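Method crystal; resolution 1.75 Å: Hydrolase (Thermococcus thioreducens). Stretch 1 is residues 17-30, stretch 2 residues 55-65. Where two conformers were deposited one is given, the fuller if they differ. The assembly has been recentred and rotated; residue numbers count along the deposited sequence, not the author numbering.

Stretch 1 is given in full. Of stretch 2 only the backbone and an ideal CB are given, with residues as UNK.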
ATOM      1  N   SER A  17      -4.577  -0.550   8.545  1.00 35.65           N
ATOM      2  CA  SER A  17      -5.860  -1.118   8.063  1.00 29.90           C
ATOM      3  C   SER A  17      -5.501  -2.441   7.364  1.00 29.16           C
ATOM      4  O   SER A  17      -6.121  -3.443   7.607  1.00 27.03           O
ATOM      5  CB  SER A  17      -6.570  -0.250   7.029  1.00 27.06           C
ATOM      6  OG  SER A  17      -5.684   0.016   5.912  1.00 24.73           O
ATOM      7  N   TYR A  18      -4.489  -2.408   6.482  1.00 27.55           N
ATOM      8  CA  TYR A  18      -4.043  -3.620   5.797  1.00 26.88           C
ATOM      9  C   TYR A  18      -3.472  -4.649   6.757  1.00 26.71           C
ATOM     10  O   TYR A  18      -3.672  -5.849   6.566  1.00 28.00           O
ATOM     11  CB  TYR A  18      -2.972  -3.309   4.782  1.00 26.84           C
ATOM     12  CG  TYR A  18      -3.306  -2.230   3.742  1.00 28.70           C
ATOM     13  CD1 TYR A  18      -4.255  -2.419   2.766  1.00 32.61           C
ATOM     14  CD2 TYR A  18      -2.503  -1.098   3.663  1.00 33.57           C
ATOM     15  CE1 TYR A  18      -4.477  -1.445   1.776  1.00 34.74           C
ATOM     16  CE2 TYR A  18      -2.711  -0.133   2.698  1.00 34.26           C
ATOM     17  CZ  TYR A  18      -3.668  -0.298   1.752  1.00 33.68           C
ATOM     18  OH  TYR A  18      -3.749   0.705   0.782  1.00 32.01           O
ATOM     19  N   ASP A  19      -2.709  -4.190   7.736  1.00 24.87           N
ATOM     20  CA  ASP A  19      -2.154  -5.100   8.715  1.00 27.01           C
ATOM     21  C   ASP A  19      -3.238  -5.828   9.495  1.00 26.07           C
ATOM     22  O   ASP A  19      -3.108  -7.005   9.726  1.00 24.55           O
ATOM     23  CB  ASP A  19      -1.253  -4.359   9.699  1.00 30.11           C
ATOM     24  CG  ASP A  19       0.083  -3.906   9.098  1.00 32.38           C
ATOM     25  OD1 ASP A  19       0.384  -4.167   7.917  1.00 27.75           O
ATOM     26  OD2 ASP A  19       0.855  -3.315   9.863  1.00 32.36           O
ATOM     27  N   GLU A  20      -4.292  -5.136   9.917  0.50 24.91           N
ATOM     28  CA  GLU A  20      -5.388  -5.782  10.644  0.50 26.33           C
ATOM     29  C   GLU A  20      -6.221  -6.667   9.700  0.50 26.44           C
ATOM     30  O   GLU A  20      -6.730  -7.684  10.117  0.50 22.72           O
ATOM     31  CB  GLU A  20      -6.263  -4.747  11.360  0.50 30.02           C
ATOM     32  CG  GLU A  20      -7.396  -5.309  12.221  0.50 31.86           C
ATOM     33  CD  GLU A  20      -6.951  -5.792  13.592  0.50 32.43           C
ATOM     34  OE1 GLU A  20      -5.762  -5.643  13.938  0.50 29.79           O
ATOM     35  OE2 GLU A  20      -7.797  -6.343  14.316  0.50 31.73           O
ATOM     36  N   ALA A  21      -6.343  -6.314   8.424  1.00 24.15           N
ATOM     37  CA  ALA A  21      -7.012  -7.205   7.511  1.00 23.55           C
ATOM     38  C   ALA A  21      -6.248  -8.526   7.312  1.00 21.72           C
ATOM     39  O   ALA A  21      -6.874  -9.599   7.222  1.00 24.65           O
ATOM     40  CB  ALA A  21      -7.233  -6.483   6.166  1.00 23.24           C
ATOM     41  N   THR A  22      -4.912  -8.450   7.295  1.00 21.40           N
ATOM     42  CA  THR A  22      -4.063  -9.609   7.182  1.00 22.01           C
ATOM     43  C   THR A  22      -4.245 -10.486   8.442  1.00 21.97           C
ATOM     44  O   THR A  22      -4.500 -11.699   8.379  1.00 22.80           O
ATOM     45  CB  THR A  22      -2.614  -9.182   6.940  1.00 25.31           C
ATOM     46  OG1 THR A  22      -2.533  -8.426   5.688  1.00 25.44           O
ATOM     47  CG2 THR A  22      -1.657 -10.380   6.875  1.00 26.81           C
ATOM     48  N   LYS A  23      -4.173  -9.836   9.590  1.00 23.53           N
ATOM     49  CA  LYS A  23      -4.386 -10.535  10.853  1.00 22.72           C
ATOM     50  C   LYS A  23      -5.751 -11.223  10.940  1.00 22.80           C
ATOM     51  O   LYS A  23      -5.814 -12.402  11.161  1.00 25.31           O
ATOM     52  CB  LYS A  23      -4.239  -9.539  11.987  1.00 25.51           C
ATOM     53  CG  LYS A  23      -4.526 -10.109  13.368  1.00 28.26           C
ATOM     54  CD  LYS A  23      -4.855  -8.961  14.328  1.00 32.73           C
ATOM     55  CE  LYS A  23      -4.504  -9.308  15.747  1.00 35.00           C
ATOM     56  NZ  LYS A  23      -5.438 -10.204  16.415  1.00 38.74           N
ATOM     57  N   LEU A  24      -6.831 -10.515  10.703  1.00 23.59           N
ATOM     58  CA  LEU A  24      -8.136 -11.114  10.761  1.00 25.39           C
ATOM     59  C   LEU A  24      -8.372 -12.223   9.732  1.00 24.56           C
ATOM     60  O   LEU A  24      -9.026 -13.239  10.008  1.00 21.72           O
ATOM     61  CB  LEU A  24      -9.239 -10.050  10.627  1.00 26.38           C
ATOM     62  CG  LEU A  24      -9.262  -8.967  11.695  1.00 28.31           C
ATOM     63  CD1 LEU A  24     -10.415  -8.036  11.350  1.00 29.72           C
ATOM     64  CD2 LEU A  24      -9.407  -9.568  13.106  1.00 29.31           C
ATOM     65  N   THR A  25      -7.886 -12.030   8.526  1.00 23.19           N
ATOM     66  CA  THR A  25      -7.976 -13.109   7.533  1.00 23.99           C
ATOM     67  C   THR A  25      -7.253 -14.398   7.967  1.00 22.59           C
ATOM     68  O   THR A  25      -7.808 -15.475   7.866  1.00 24.63           O
ATOM     69  CB  THR A  25      -7.346 -12.631   6.223  1.00 22.69           C
ATOM     70  OG1 THR A  25      -8.072 -11.478   5.827  1.00 23.43           O
ATOM     71  CG2 THR A  25      -7.322 -13.710   5.218  1.00 24.49           C
ATOM     72  N   ALA A  26      -6.034 -14.274   8.454  1.00 23.33           N
ATOM     73  CA  ALA A  26      -5.277 -15.417   8.888  1.00 23.10           C
ATOM     74  C   ALA A  26      -6.023 -16.042  10.048  1.00 23.62           C
ATOM     75  O   ALA A  26      -6.154 -17.268  10.098  1.00 21.26           O
ATOM     76  CB  ALA A  26      -3.863 -15.058   9.282  1.00 23.67           C
ATOM     77  N   GLU A  27      -6.524 -15.203  10.944  1.00 24.93           N
ATOM     78  CA  GLU A  27      -7.170 -15.735  12.185  1.00 24.45           C
ATOM     79  C   GLU A  27      -8.493 -16.380  11.871  1.00 25.64           C
ATOM     80  O   GLU A  27      -8.831 -17.357  12.510  1.00 24.62           O
ATOM     81  CB  GLU A  27      -7.294 -14.671  13.229  1.00 23.48           C
ATOM     82  CG  GLU A  27      -6.000 -14.319  13.893  1.00 26.36           C
ATOM     83  CD  GLU A  27      -6.129 -13.147  14.887  1.00 26.34           C
ATOM     84  OE1 GLU A  27      -7.205 -12.525  14.984  1.00 28.47           O
ATOM     85  OE2 GLU A  27      -5.104 -12.846  15.533  1.00 27.94           O
ATOM     86  N   TYR A  28      -9.170 -15.945  10.788  1.00 24.46           N
ATOM     87  CA  TYR A  28     -10.373 -16.604  10.287  1.00 26.20           C
ATOM     88  C   TYR A  28     -10.034 -18.060   9.877  1.00 28.70           C
ATOM     89  O   TYR A  28     -10.754 -18.982  10.266  1.00 25.10           O
ATOM     90  CB  TYR A  28     -10.938 -15.838   9.081  1.00 29.54           C
ATOM     91  CG  TYR A  28     -12.126 -16.474   8.408  1.00 28.28           C
ATOM     92  CD1 TYR A  28     -11.945 -17.398   7.385  1.00 33.78           C
ATOM     93  CD2 TYR A  28     -13.438 -16.179   8.817  1.00 33.51           C
ATOM     94  CE1 TYR A  28     -13.026 -18.025   6.748  1.00 30.50           C
ATOM     95  CE2 TYR A  28     -14.534 -16.801   8.185  1.00 38.55           C
ATOM     96  CZ  TYR A  28     -14.300 -17.708   7.125  1.00 37.37           C
ATOM     97  OH  TYR A  28     -15.315 -18.362   6.473  1.00 38.93           O
ATOM     98  N   PHE A  29      -8.980 -18.265   9.068  1.00 24.54           N
ATOM     99  CA  PHE A  29      -8.641 -19.657   8.655  1.00 21.66           C
ATOM    100  C   PHE A  29      -8.108 -20.464   9.820  1.00 22.80           C
ATOM    101  O   PHE A  29      -8.405 -21.649   9.959  1.00 22.18           O
ATOM    102  CB  PHE A  29      -7.659 -19.653   7.514  1.00 23.91           C
ATOM    103  CG  PHE A  29      -8.315 -19.258   6.258  1.00 23.50           C
ATOM    104  CD1 PHE A  29      -9.034 -20.189   5.556  1.00 23.98           C
ATOM    105  CD2 PHE A  29      -8.402 -17.912   5.905  1.00 23.94           C
ATOM    106  CE1 PHE A  29      -9.759 -19.825   4.438  1.00 23.46           C
ATOM    107  CE2 PHE A  29      -9.133 -17.552   4.775  1.00 23.41           C
ATOM    108  CZ  PHE A  29      -9.813 -18.497   4.069  1.00 24.03           C
ATOM    109  N   LEU A  30      -7.315 -19.841  10.658  1.00 23.36           N
ATOM    110  CA  LEU A  30      -6.883 -20.538  11.865  1.00 24.46           C
ATOM    111  C   LEU A  30      -8.054 -21.077  12.680  1.00 24.32           C
ATOM    112  O   LEU A  30      -8.009 -22.225  13.146  1.00 27.98           O
ATOM    113  CB  LEU A  30      -5.928 -19.688  12.685  1.00 25.73           C
ATOM    114  CG  LEU A  30      -4.562 -19.424  12.026  1.00 25.18           C
ATOM    115  CD1 LEU A  30      -3.812 -18.356  12.774  1.00 28.46           C
ATOM    116  CD2 LEU A  30      -3.667 -20.680  11.862  1.00 28.73           C
ATOM    117  N   UNK A  55       1.159  -9.999  -2.694  1.00 27.82           N
ATOM    118  CA  UNK A  55       0.055  -9.224  -2.185  1.00 28.23           C
ATOM    119  C   UNK A  55      -0.172  -9.691  -0.766  1.00 27.40           C
ATOM    120  O   UNK A  55       0.464 -10.666  -0.346  1.00 22.49           O
ATOM    121  CB  UNK A  55      -1.200  -9.373  -3.047  1.00 28.23           C
ATOM    122  N   UNK A  56      -1.056  -9.020  -0.051  1.00 27.26           N
ATOM    123  CA  UNK A  56      -1.361  -9.431   1.354  1.00 30.13           C
ATOM    124  C   UNK A  56      -2.233 -10.710   1.445  1.00 28.62           C
ATOM    125  O   UNK A  56      -2.362 -11.260   2.518  1.00 26.35           O
ATOM    126  CB  UNK A  56      -2.079  -8.289   2.076  1.00 30.13           C
ATOM    127  N   UNK A  57      -2.870 -11.150   0.353  1.00 26.80           N
ATOM    128  CA  UNK A  57      -3.508 -12.484   0.302  1.00 27.28           C
ATOM    129  C   UNK A  57      -2.431 -13.585   0.476  1.00 25.64           C
ATOM    130  O   UNK A  57      -2.603 -14.566   1.188  1.00 25.50           O
ATOM    131  CB  UNK A  57      -4.257 -12.672  -1.019  1.00 27.28           C
ATOM    132  N   UNK A  58      -1.280 -13.354  -0.139  1.00 26.26           N
ATOM    133  CA  UNK A  58      -0.143 -14.266  -0.054  1.00 25.69           C
ATOM    134  C   UNK A  58       0.517 -14.166   1.300  1.00 24.18           C
ATOM    135  O   UNK A  58       0.923 -15.166   1.831  1.00 22.78           O
ATOM    136  CB  UNK A  58       0.874 -13.973  -1.159  1.00 25.69           C
ATOM    137  N   UNK A  59       0.598 -12.971   1.842  1.00 23.15           N
ATOM    138  CA  UNK A  59       1.158 -12.812   3.183  1.00 23.80           C
ATOM    139  C   UNK A  59       0.234 -13.540   4.154  1.00 22.66           C
ATOM    140  O   UNK A  59       0.737 -14.235   5.014  1.00 22.67           O
ATOM    141  CB  UNK A  59       1.312 -11.337   3.559  1.00 23.80           C
ATOM    142  N   UNK A  60      -1.092 -13.390   3.998  1.00 23.82           N
ATOM    143  CA  UNK A  60      -2.062 -14.053   4.886  1.00 23.31           C
ATOM    144  C   UNK A  60      -1.851 -15.567   4.806  1.00 23.88           C
ATOM    145  O   UNK A  60      -1.764 -16.261   5.836  1.00 20.78           O
ATOM    146  CB  UNK A  60      -3.498 -13.686   4.508  1.00 23.31           C
ATOM    147  N   UNK A  61      -1.736 -16.093   3.591  1.00 19.85           N
ATOM    148  CA  UNK A  61      -1.495 -17.514   3.401  1.00 21.04           C
ATOM    149  C   UNK A  61      -0.277 -18.088   4.111  1.00 20.06           C
ATOM    150  O   UNK A  61      -0.370 -19.138   4.761  1.00 23.33           O
ATOM    151  CB  UNK A  61      -1.358 -17.791   1.902  1.00 21.04           C
ATOM    152  N   UNK A  62       0.831 -17.363   4.006  1.00 20.34           N
ATOM    153  CA  UNK A  62       2.055 -17.686   4.671  1.00 20.86           C
ATOM    154  C   UNK A  62       1.810 -17.741   6.191  1.00 23.03           C
ATOM    155  O   UNK A  62       2.201 -18.674   6.810  1.00 23.08           O
ATOM    156  CB  UNK A  62       3.140 -16.668   4.315  1.00 20.86           C
ATOM    157  N   UNK A  63       1.139 -16.745   6.722  1.00 23.48           N
ATOM    158  CA  UNK A  63       0.931 -16.682   8.191  1.00 25.99           C
ATOM    159  C   UNK A  63       0.055 -17.755   8.742  1.00 23.64           C
ATOM    160  O   UNK A  63       0.231 -18.198   9.905  1.00 23.65           O
ATOM    161  CB  UNK A  63       0.325 -15.332   8.580  1.00 25.99           C
ATOM    162  N   UNK A  64      -0.904 -18.165   7.940  1.00 22.53           N
ATOM    163  CA  UNK A  64      -1.818 -19.271   8.273  1.00 23.67           C
ATOM    164  C   UNK A  64      -1.051 -20.573   8.428  1.00 23.57           C
ATOM    165  O   UNK A  64      -1.097 -21.248   9.497  1.00 24.50           O
ATOM    166  CB  UNK A  64      -2.896 -19.425   7.199  1.00 23.67           C
ATOM    167  N   UNK A  65      -0.274 -20.885   7.419  1.00 21.99           N
ATOM    168  CA  UNK A  65       0.545 -22.101   7.420  1.00 21.85           C
ATOM    169  C   UNK A  65       1.551 -22.030   8.538  1.00 24.51           C
ATOM    170  O   UNK A  65       1.688 -22.999   9.302  1.00 24.22           O
ATOM    171  CB  UNK A  65       1.254 -22.296   6.078  1.00 21.85           C
TER

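Helix 17-30 and the helix of 56-65 run in broadly the same direction, at 44°, with axes 8.7 Å apart at closest approach.

Position 55 lies just before the helix, with extended backbone angles (-170/173) and no atom of stretch 1 near its ideal CB. A small polar residue that can cap a helix would suit: Asp, Ser, Thr or Asn. It is Asp55. Its OD1 accepts a capping bond from the backbone N of position 58, at 2.9 Å.

Position 56 points toward stretch 1, its ideal CB 3.6 Å from Thr22 OG1. Thr22 OG1 already donates to Tyr18 O (3.0 Å), so its hydrogen is used, though it could still accept from a donor at 56. A small or medium side chain fits, polar or not. It is Asp56. Its CB packs on Thr22 OG1 at 3.6 Å, and its OD2 lies 3.8 Å from Tyr18 CB. Its carboxylate oxygens are hydrogen-bonded elsewhere in the structure.

Position 59 points sideways, its ideal CB 4.6 Å from Thr22 CG2. A methyl invites an apolar neighbour such as Val, Ile, Leu or Ala. It is Val59, whose CG1 reaches Thr22 CG2 at 4.1 Å.

Position 60 points toward stretch 1. Its ideal CB is 3.9 Å from Thr25 CG2 and 4.5 Å from Thr22 CG2. Space is short, which favours Ala, Ser or Gly. It is Ser60. Its OG donates to the backbone O of Asp56 (2.7 Å), turning back to its own helix, and also touches Thr22 CG2 at 3.6 Å.

Position 63 points toward stretch 1, its ideal CB 4.3 Å from Ala26 CB. The small alanine and the Thr22 methyl suit Leu, Ile, Val or Met. It is Leu63. Its CD1 meets Thr22 CG2 at 3.8 Å. The side chain of Thr22 thus sits as a knob among Asp56, Val59, Ser60 and Leu63.

Position 64 points sideways, and its CA lies 5.2 Å from Ala26 CA. Phe29 and Leu30 offer further apolar surface, so a branched or long aliphatic chain suits. It is Ile64. Its CG1 packs on Ala26 CA at 3.6 Å, its CD1 on Phe29 CB at 3.6 Å, and its CG2 lies 4.3 Å from Leu30 CD2.

Positions 57, 58, 61, 62 and 65 have no atom of stretch 1 near the ideal CB, so stretch 1 sets no limit. They are Phe57, Lys58, Glu61, Ala62 and Leu65.

Stretch 2, residues 55-65: DDFKVSEALIL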
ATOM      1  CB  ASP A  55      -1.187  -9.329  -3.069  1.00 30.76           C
ATOM      2  CG  ASP A  55      -1.603 -10.764  -3.365  1.00 35.91           C
ATOM      3  OD1 ASP A  55      -1.815 -11.555  -2.402  1.00 34.77           O
ATOM      4  OD2 ASP A  55      -1.731 -11.112  -4.570  1.00 36.39           O
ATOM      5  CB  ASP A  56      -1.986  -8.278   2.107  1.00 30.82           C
ATOM      6  CG  ASP A  56      -0.984  -7.205   2.489  1.00 32.04           C
ATOM      7  OD1 ASP A  56       0.239  -7.474   2.589  1.00 33.90           O
ATOM      8  OD2 ASP A  56      -1.421  -6.066   2.711  1.00 33.79           O
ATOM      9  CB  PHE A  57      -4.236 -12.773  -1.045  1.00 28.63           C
ATOM     10  CG  PHE A  57      -5.100 -11.646  -1.565  1.00 29.68           C
ATOM     11  CD1 PHE A  57      -5.961 -10.961  -0.719  1.00 31.61           C
ATOM     12  CD2 PHE A  57      -5.108 -11.332  -2.921  1.00 30.92           C
ATOM     13  CE1 PHE A  57      -6.782  -9.929  -1.188  1.00 32.28           C
ATOM     14  CE2 PHE A  57      -5.938 -10.325  -3.406  1.00 34.13           C
ATOM     15  CZ  PHE A  57      -6.779  -9.623  -2.546  1.00 32.94           C
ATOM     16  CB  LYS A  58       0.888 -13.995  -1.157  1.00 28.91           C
ATOM     17  CG  LYS A  58       0.360 -14.121  -2.582  1.00 29.12           C
ATOM     18  CD  LYS A  58      -0.143 -15.518  -2.772  1.00 38.62           C
ATOM     19  CE  LYS A  58      -0.874 -15.735  -4.092  1.00 46.69           C
ATOM     20  NZ  LYS A  58      -0.154 -15.149  -5.248  1.00 44.82           N
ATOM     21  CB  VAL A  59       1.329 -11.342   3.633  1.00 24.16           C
ATOM     22  CG1 VAL A  59       1.920 -11.256   5.076  1.00 24.25           C
ATOM     23  CG2 VAL A  59       2.288 -10.589   2.715  1.00 25.88           C
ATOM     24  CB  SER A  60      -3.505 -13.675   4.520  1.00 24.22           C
ATOM     25  OG  SER A  60      -3.762 -12.279   4.634  1.00 24.80           O
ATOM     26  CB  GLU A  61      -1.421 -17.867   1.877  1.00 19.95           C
ATOM     27  CG  GLU A  61      -1.263 -19.346   1.629  1.00 20.28           C
ATOM     28  CD  GLU A  61      -1.157 -19.626   0.077  1.00 23.35           C
ATOM     29  OE1 GLU A  61      -1.381 -18.701  -0.677  1.00 22.52           O
ATOM     30  OE2 GLU A  61      -0.845 -20.747  -0.326  1.00 22.53           O
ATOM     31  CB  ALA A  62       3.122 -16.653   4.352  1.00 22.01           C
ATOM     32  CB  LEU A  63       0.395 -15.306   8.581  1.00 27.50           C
ATOM     33  CG  LEU A  63       1.439 -14.197   8.477  1.00 28.34           C
ATOM     34  CD1 LEU A  63       0.744 -12.883   8.514  1.00 28.69           C
ATOM     35  CD2 LEU A  63       2.516 -14.286   9.571  1.00 28.25           C
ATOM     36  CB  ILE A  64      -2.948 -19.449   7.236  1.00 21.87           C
ATOM     37  CG1 ILE A  64      -3.879 -18.271   7.280  1.00 22.08           C
ATOM     38  CG2 ILE A  64      -3.752 -20.737   7.518  1.00 23.23           C
ATOM     39  CD1 ILE A  64      -4.745 -18.155   6.032  1.00 22.42           C
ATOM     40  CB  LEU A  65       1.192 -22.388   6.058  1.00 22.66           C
ATOM     41  CG  LEU A  65       0.159 -22.758   4.931  1.00 25.12           C
ATOM     42  CD1 LEU A  65       0.748 -22.701   3.518  1.00 24.63           C
ATOM     43  CD2 LEU A  65      -0.431 -24.135   5.139  1.00 26.20           C
TER
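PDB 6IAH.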